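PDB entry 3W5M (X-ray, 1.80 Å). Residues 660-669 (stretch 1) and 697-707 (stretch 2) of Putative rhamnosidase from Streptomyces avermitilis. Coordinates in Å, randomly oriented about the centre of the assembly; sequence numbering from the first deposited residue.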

ATOM      1  N   PHE A 660      -2.355   3.578 -10.456  1.00 16.88           N
ATOM      2  CA  PHE A 660      -1.965   2.763  -9.293  1.00 16.41           C
ATOM      3  C   PHE A 660      -2.012   1.275  -9.642  1.00 17.27           C
ATOM      4  O   PHE A 660      -1.056   0.548  -9.386  1.00 15.37           O
ATOM      5  CB  PHE A 660      -2.877   3.036  -8.081  1.00 17.09           C
ATOM      6  CG  PHE A 660      -2.326   2.503  -6.767  1.00 17.77           C
ATOM      7  CD1 PHE A 660      -1.219   3.122  -6.138  1.00 17.45           C
ATOM      8  CD2 PHE A 660      -2.906   1.396  -6.161  1.00 18.47           C
ATOM      9  CE1 PHE A 660      -0.718   2.635  -4.927  1.00 17.68           C
ATOM     10  CE2 PHE A 660      -2.413   0.897  -4.955  1.00 18.24           C
ATOM     11  CZ  PHE A 660      -1.318   1.524  -4.335  1.00 18.24           C
ATOM     12  N   LEU A 661      -3.119   0.843 -10.232  1.00 17.25           N
ATOM     13  CA  LEU A 661      -3.251  -0.582 -10.578  1.00 17.32           C
ATOM     14  C   LEU A 661      -2.501  -0.978 -11.841  1.00 17.36           C
ATOM     15  O   LEU A 661      -2.068  -2.113 -11.940  1.00 17.75           O
ATOM     16  CB  LEU A 661      -4.726  -1.037 -10.594  1.00 17.87           C
ATOM     17  CG  LEU A 661      -5.345  -0.800  -9.216  1.00 18.42           C
ATOM     18  CD1 LEU A 661      -6.835  -1.071  -9.349  1.00 19.14           C
ATOM     19  CD2 LEU A 661      -4.698  -1.648  -8.115  1.00 18.73           C
ATOM     20  N   THR A 662      -2.322  -0.052 -12.784  1.00 17.52           N
ATOM     21  CA  THR A 662      -1.360  -0.259 -13.897  1.00 18.97           C
ATOM     22  C   THR A 662       0.018  -0.610 -13.374  1.00 18.73           C
ATOM     23  O   THR A 662       0.626  -1.584 -13.808  1.00 17.56           O
ATOM     24  CB  THR A 662      -1.288   0.954 -14.867  1.00 17.88           C
ATOM     25  OG1 THR A 662      -2.580   1.172 -15.437  1.00 20.98           O
ATOM     26  CG2 THR A 662      -0.277   0.710 -16.002  1.00 21.11           C
ATOM     27  N   LYS A 663       0.518   0.191 -12.433  1.00 18.50           N
ATOM     28  CA  LYS A 663       1.787  -0.064 -11.796  1.00 18.09           C
ATOM     29  C   LYS A 663       1.776  -1.439 -11.111  1.00 17.93           C
ATOM     30  O   LYS A 663       2.713  -2.229 -11.277  1.00 17.94           O
ATOM     31  CB  LYS A 663       2.085   1.039 -10.754  1.00 17.96           C
ATOM     32  CG  LYS A 663       3.416   0.882 -10.053  1.00 19.68           C
ATOM     33  CD  LYS A 663       3.252   0.069  -8.794  1.00 21.21           C
ATOM     34  CE  LYS A 663       4.528   0.043  -7.988  1.00 19.62           C
ATOM     35  NZ  LYS A 663       4.331  -0.831  -6.818  1.00 20.38           N
ATOM     36  N   TRP A 664       0.728  -1.725 -10.354  1.00 16.50           N
ATOM     37  CA  TRP A 664       0.685  -2.994  -9.620  1.00 17.64           C
ATOM     38  C   TRP A 664       0.668  -4.202 -10.592  1.00 16.54           C
ATOM     39  O   TRP A 664       1.276  -5.229 -10.314  1.00 16.59           O
ATOM     40  CB  TRP A 664      -0.489  -3.084  -8.654  1.00 17.04           C
ATOM     41  CG  TRP A 664      -0.494  -4.406  -7.917  1.00 17.68           C
ATOM     42  CD1 TRP A 664       0.363  -4.802  -6.930  1.00 17.51           C
ATOM     43  CD2 TRP A 664      -1.362  -5.519  -8.170  1.00 18.77           C
ATOM     44  NE1 TRP A 664       0.059  -6.089  -6.533  1.00 18.16           N
ATOM     45  CE2 TRP A 664      -1.002  -6.544  -7.265  1.00 18.43           C
ATOM     46  CE3 TRP A 664      -2.410  -5.739  -9.061  1.00 19.41           C
ATOM     47  CZ2 TRP A 664      -1.647  -7.787  -7.239  1.00 19.54           C
ATOM     48  CZ3 TRP A 664      -3.082  -6.978  -9.018  1.00 19.16           C
ATOM     49  CH2 TRP A 664      -2.662  -7.993  -8.132  1.00 19.43           C
ATOM     50  N   LEU A 665      -0.027  -4.072 -11.702  1.00 17.76           N
ATOM     51  CA  LEU A 665      -0.053  -5.204 -12.668  1.00 17.52           C
ATOM     52  C   LEU A 665       1.315  -5.458 -13.281  1.00 17.14           C
ATOM     53  O   LEU A 665       1.635  -6.591 -13.647  1.00 18.69           O
ATOM     54  CB  LEU A 665      -1.093  -4.959 -13.759  1.00 18.36           C
ATOM     55  CG  LEU A 665      -2.544  -5.063 -13.301  1.00 18.48           C
ATOM     56  CD1 LEU A 665      -3.438  -4.368 -14.338  1.00 19.58           C
ATOM     57  CD2 LEU A 665      -2.912  -6.525 -13.100  1.00 19.15           C
ATOM     58  N   VAL A 666       2.155  -4.411 -13.399  1.00 16.69           N
ATOM     59  CA  VAL A 666       3.533  -4.630 -13.735  1.00 17.13           C
ATOM     60  C   VAL A 666       4.227  -5.481 -12.669  1.00 18.11           C
ATOM     61  O   VAL A 666       5.006  -6.397 -13.017  1.00 19.11           O
ATOM     62  CB  VAL A 666       4.310  -3.302 -13.929  1.00 17.72           C
ATOM     63  CG1 VAL A 666       5.778  -3.602 -14.219  1.00 18.68           C
ATOM     64  CG2 VAL A 666       3.691  -2.559 -15.096  1.00 20.58           C
ATOM     65  N   ASP A 667       3.946  -5.201 -11.391  1.00 18.12           N
ATOM     66  CA  ASP A 667       4.522  -5.999 -10.289  1.00 18.67           C
ATOM     67  C   ASP A 667       4.032  -7.447 -10.394  1.00 17.48           C
ATOM     68  O   ASP A 667       4.811  -8.391 -10.222  1.00 20.22           O
ATOM     69  CB  ASP A 667       4.108  -5.492  -8.912  1.00 20.98           C
ATOM     70  CG  ASP A 667       4.625  -4.083  -8.594  1.00 23.43           C
ATOM     71  OD1 ASP A 667       5.755  -3.713  -9.037  1.00 24.49           O
ATOM     72  OD2 ASP A 667       3.876  -3.373  -7.861  1.00 24.77           O
ATOM     73  N   LEU A 668       2.753  -7.614 -10.678  1.00 17.96           N
ATOM     74  CA  LEU A 668       2.188  -8.963 -10.742  1.00 18.24           C
ATOM     75  C   LEU A 668       2.831  -9.782 -11.863  1.00 19.20           C
ATOM     76  O   LEU A 668       3.232 -10.933 -11.648  1.00 18.74           O
ATOM     77  CB  LEU A 668       0.687  -8.895 -10.927  1.00 19.11           C
ATOM     78  CG  LEU A 668      -0.020 -10.259 -10.950  1.00 19.26           C
ATOM     79  CD1 LEU A 668       0.045 -10.942  -9.584  1.00 19.97           C
ATOM     80  CD2 LEU A 668      -1.449 -10.037 -11.406  1.00 19.82           C
ATOM     81  N   ARG A 669       2.924  -9.192 -13.051  1.00 20.15           N
ATOM     82  CA  ARG A 669       3.657  -9.825 -14.158  1.00 20.63           C
ATOM     83  C   ARG A 669       5.129 -10.043 -13.904  1.00 21.56           C
ATOM     84  O   ARG A 669       5.679 -11.048 -14.357  1.00 22.56           O
ATOM     85  CB  ARG A 669       3.421  -9.105 -15.490  1.00 19.70           C
ATOM     86  CG  ARG A 669       1.992  -9.310 -15.990  1.00 20.07           C
ATOM     87  CD  ARG A 669       1.737  -8.705 -17.361  1.00 20.68           C
ATOM     88  NE  ARG A 669       1.950  -7.248 -17.362  1.00 21.09           N
ATOM     89  CZ  ARG A 669       0.988  -6.354 -17.174  1.00 20.21           C
ATOM     90  NH1 ARG A 669      -0.280  -6.724 -16.966  1.00 19.65           N
ATOM     91  NH2 ARG A 669       1.293  -5.062 -17.242  1.00 19.84           N
ATOM     92  N   ASP A 697      -6.090 -15.067 -10.311  1.00 20.83           N
ATOM     93  CA  ASP A 697      -6.984 -14.504 -11.327  1.00 22.42           C
ATOM     94  C   ASP A 697      -7.063 -12.976 -11.391  1.00 20.40           C
ATOM     95  O   ASP A 697      -7.601 -12.432 -12.356  1.00 19.38           O
ATOM     96  CB  ASP A 697      -8.370 -15.122 -11.208  1.00 22.90           C
ATOM     97  CG  ASP A 697      -8.319 -16.605 -11.465  1.00 25.84           C
ATOM     98  OD1 ASP A 697      -8.187 -16.994 -12.656  1.00 25.02           O
ATOM     99  OD2 ASP A 697      -8.332 -17.360 -10.464  1.00 28.79           O
ATOM    100  N   ALA A 698      -6.505 -12.291 -10.390  1.00 19.53           N
ATOM    101  CA  ALA A 698      -6.373 -10.852 -10.443  1.00 20.41           C
ATOM    102  C   ALA A 698      -5.665 -10.398 -11.708  1.00 19.94           C
ATOM    103  O   ALA A 698      -5.945  -9.312 -12.215  1.00 20.32           O
ATOM    104  CB  ALA A 698      -5.642 -10.328  -9.209  1.00 20.04           C
ATOM    105  N   GLY A 699      -4.741 -11.214 -12.197  1.00 18.90           N
ATOM    106  CA  GLY A 699      -4.024 -10.958 -13.466  1.00 20.51           C
ATOM    107  C   GLY A 699      -4.920 -10.799 -14.695  1.00 21.41           C
ATOM    108  O   GLY A 699      -4.504 -10.210 -15.692  1.00 21.11           O
ATOM    109  N   VAL A 700      -6.136 -11.360 -14.628  1.00 21.35           N
ATOM    110  CA  VAL A 700      -7.165 -11.232 -15.658  1.00 20.11           C
ATOM    111  C   VAL A 700      -8.252 -10.207 -15.278  1.00 20.75           C
ATOM    112  O   VAL A 700      -8.633  -9.334 -16.085  1.00 20.03           O
ATOM    113  CB  VAL A 700      -7.864 -12.606 -15.908  1.00 20.53           C
ATOM    114  CG1 VAL A 700      -8.613 -12.567 -17.242  1.00 20.62           C
ATOM    115  CG2 VAL A 700      -6.860 -13.744 -15.834  1.00 20.34           C
ATOM    116  N   THR A 701      -8.736 -10.280 -14.035  1.00 19.22           N
ATOM    117  CA  THR A 701      -9.903  -9.505 -13.623  1.00 19.49           C
ATOM    118  C   THR A 701      -9.588  -8.041 -13.381  1.00 20.79           C
ATOM    119  O   THR A 701     -10.433  -7.190 -13.574  1.00 21.60           O
ATOM    120  CB  THR A 701     -10.557 -10.033 -12.329  1.00 21.63           C
ATOM    121  OG1 THR A 701      -9.598 -10.029 -11.277  1.00 21.45           O
ATOM    122  CG2 THR A 701     -11.062 -11.490 -12.506  1.00 18.64           C
ATOM    123  N   VAL A 702      -8.376  -7.773 -12.934  1.00 18.79           N
ATOM    124  CA  VAL A 702      -7.997  -6.379 -12.649  1.00 19.14           C
ATOM    125  C   VAL A 702      -7.776  -5.558 -13.962  1.00 18.51           C
ATOM    126  O   VAL A 702      -8.268  -4.426 -14.069  1.00 20.46           O
ATOM    127  CB  VAL A 702      -6.833  -6.318 -11.641  1.00 18.14           C
ATOM    128  CG1 VAL A 702      -6.438  -4.879 -11.420  1.00 18.92           C
ATOM    129  CG2 VAL A 702      -7.272  -6.887 -10.272  1.00 18.73           C
ATOM    130  N   PRO A 703      -7.070  -6.121 -14.970  1.00 18.83           N
ATOM    131  CA  PRO A 703      -7.060  -5.413 -16.257  1.00 18.66           C
ATOM    132  C   PRO A 703      -8.461  -5.206 -16.808  1.00 19.25           C
ATOM    133  O   PRO A 703      -8.785  -4.140 -17.348  1.00 16.71           O
ATOM    134  CB  PRO A 703      -6.225  -6.327 -17.157  1.00 19.40           C
ATOM    135  CG  PRO A 703      -5.313  -7.028 -16.208  1.00 19.30           C
ATOM    136  CD  PRO A 703      -6.095  -7.224 -14.953  1.00 18.16           C
ATOM    137  N   TRP A 704      -9.332  -6.216 -16.670  1.00 20.30           N
ATOM    138  CA  TRP A 704     -10.680  -6.048 -17.181  1.00 20.38           C
ATOM    139  C   TRP A 704     -11.449  -4.973 -16.432  1.00 20.21           C
ATOM    140  O   TRP A 704     -12.157  -4.166 -17.040  1.00 19.76           O
ATOM    141  CB  TRP A 704     -11.465  -7.377 -17.150  1.00 20.72           C
ATOM    142  CG  TRP A 704     -12.768  -7.258 -17.864  1.00 24.31           C
ATOM    143  CD1 TRP A 704     -14.017  -7.259 -17.309  1.00 23.67           C
ATOM    144  CD2 TRP A 704     -12.953  -7.085 -19.279  1.00 25.79           C
ATOM    145  NE1 TRP A 704     -14.978  -7.116 -18.296  1.00 25.32           N
ATOM    146  CE2 TRP A 704     -14.358  -7.004 -19.511  1.00 25.85           C
ATOM    147  CE3 TRP A 704     -12.071  -6.994 -20.376  1.00 25.08           C
ATOM    148  CZ2 TRP A 704     -14.904  -6.825 -20.793  1.00 26.37           C
ATOM    149  CZ3 TRP A 704     -12.617  -6.822 -21.665  1.00 24.72           C
ATOM    150  CH2 TRP A 704     -14.024  -6.745 -21.854  1.00 24.64           C
ATOM    151  N   ALA A 705     -11.310  -4.957 -15.110  1.00 20.29           N
ATOM    152  CA  ALA A 705     -11.950  -3.918 -14.319  1.00 20.93           C
ATOM    153  C   ALA A 705     -11.465  -2.508 -14.735  1.00 19.67           C
ATOM    154  O   ALA A 705     -12.279  -1.594 -14.854  1.00 19.12           O
ATOM    155  CB  ALA A 705     -11.750  -4.189 -12.817  1.00 19.85           C
ATOM    156  N   LEU A 706     -10.167  -2.344 -14.996  1.00 21.04           N
ATOM    157  CA  LEU A 706      -9.637  -1.034 -15.450  1.00 19.88           C
ATOM    158  C   LEU A 706     -10.175  -0.709 -16.835  1.00 19.64           C
ATOM    159  O   LEU A 706     -10.563   0.401 -17.114  1.00 20.34           O
ATOM    160  CB  LEU A 706      -8.115  -0.996 -15.466  1.00 19.44           C
ATOM    161  CG  LEU A 706      -7.331  -1.173 -14.153  1.00 21.31           C
ATOM    162  CD1 LEU A 706      -5.819  -1.210 -14.337  1.00 21.63           C
ATOM    163  CD2 LEU A 706      -7.688  -0.070 -13.136  1.00 19.51           C
ATOM    164  N   TYR A 707     -10.266  -1.712 -17.685  1.00 19.50           N
ATOM    165  CA  TYR A 707     -10.837  -1.474 -18.997  1.00 20.65           C
ATOM    166  C   TYR A 707     -12.308  -1.007 -18.937  1.00 19.99           C
ATOM    167  O   TYR A 707     -12.689  -0.029 -19.604  1.00 20.78           O
ATOM    168  CB  TYR A 707     -10.655  -2.695 -19.892  1.00 20.50           C
ATOM    169  CG  TYR A 707     -11.241  -2.456 -21.246  1.00 22.82           C
ATOM    170  CD1 TYR A 707     -10.625  -1.545 -22.124  1.00 25.34           C
ATOM    171  CD2 TYR A 707     -12.409  -3.093 -21.656  1.00 24.43           C
ATOM    172  CE1 TYR A 707     -11.151  -1.300 -23.381  1.00 26.86           C
ATOM    173  CE2 TYR A 707     -12.937  -2.858 -22.922  1.00 25.74           C
ATOM    174  CZ  TYR A 707     -12.298  -1.954 -23.766  1.00 26.64           C
ATOM    175  OH  TYR A 707     -12.790  -1.676 -25.029  1.00 29.81           O
TER
HETATM  176  O   HOH W   1      -1.757  -9.312 -16.233  1.00 20.91           O

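This is an apolar contact between two nearly antiparallel helices, held by interlocking apolar side chains, with no direct hydrogen bond between the stretches and one water bridging them at one end. Residues 660-669 are helical throughout, and most of residues 697-707 form the partner helix, which runs on beyond the stretch; their N-to-C directions differ by 158°, and the axes come within 10.6 Å. The backbones come closest near G699, whose CA lies 7.0 Å from the CA of L665, whereas the CA atoms of L661 and V702 are 7.8 Å apart. Together the surfaces bury 372 Å².

On the first helix, L661, W664, L665 and L668 point toward the partner. Their spacing of three and four residues is that of the α-helical turn, which gathers them on one side. A698, V702 and L706, four residues apart, likewise fall on one side of the second helix, so that two apolar stripes meet. Because their backbone polar groups are largely occupied by hydrogen bonds within each helix, such as L665 N to L661 O (2.8 Å), the stripes can pack mainly through carbon.

L665 is the central knob, seated among A698, V702, P703 and L706. Leucine suits this place because its branched end can touch several neighbours at once: CD2 of L665 approaches CD of P703 at 3.7 Å and CB of V702 at 4.2 Å, while CD1 of L665 meets CD1 of L706 at 4.0 Å. P703 also shapes the second helix. Its ring nitrogen carries no hydrogen and cannot bond to the preceding turn, and the helix is kinked there; the same ring offers an apolar surface to L665.

Toward the start of the first stretch, L706 is the chief partner. Its CD1 lies 3.9 Å from CB of L661 and 4.0 Å from the backbone N of T662. V702 adds a compact β-branched surface, with its CG1 4.3 Å from CB of L661.

W664 brings a broad ring to the contact. Its edge meets the small side chain of A698, with CH2 of W664 3.9 Å from CB of A698, while CG2 of V702 lies 4.4 Å from CZ3 of W664. Its polar NE1 is hydrogen-bonded elsewhere in the structure.

The tightest approach is at G699, where CD2 of L668 comes within 3.4 Å of the glycine CA. Glycine leaves the backbone open to this methyl group: a CB in the ideal position would lie just 3.5 Å from CD2 of L668, a tight fit.

Nearby, R669 begins sideways, but its end comes nearer the second helix. The water accepts a hydrogen bond from NH1 of R669 (3.1 Å) and donates one to O of G699 (2.9 Å), so a charged side chain and a backbone carbonyl are joined without touching. Away from the contact, K663 NZ and D667 OD2 form a 2.8 Å salt bridge one turn apart within the first helix.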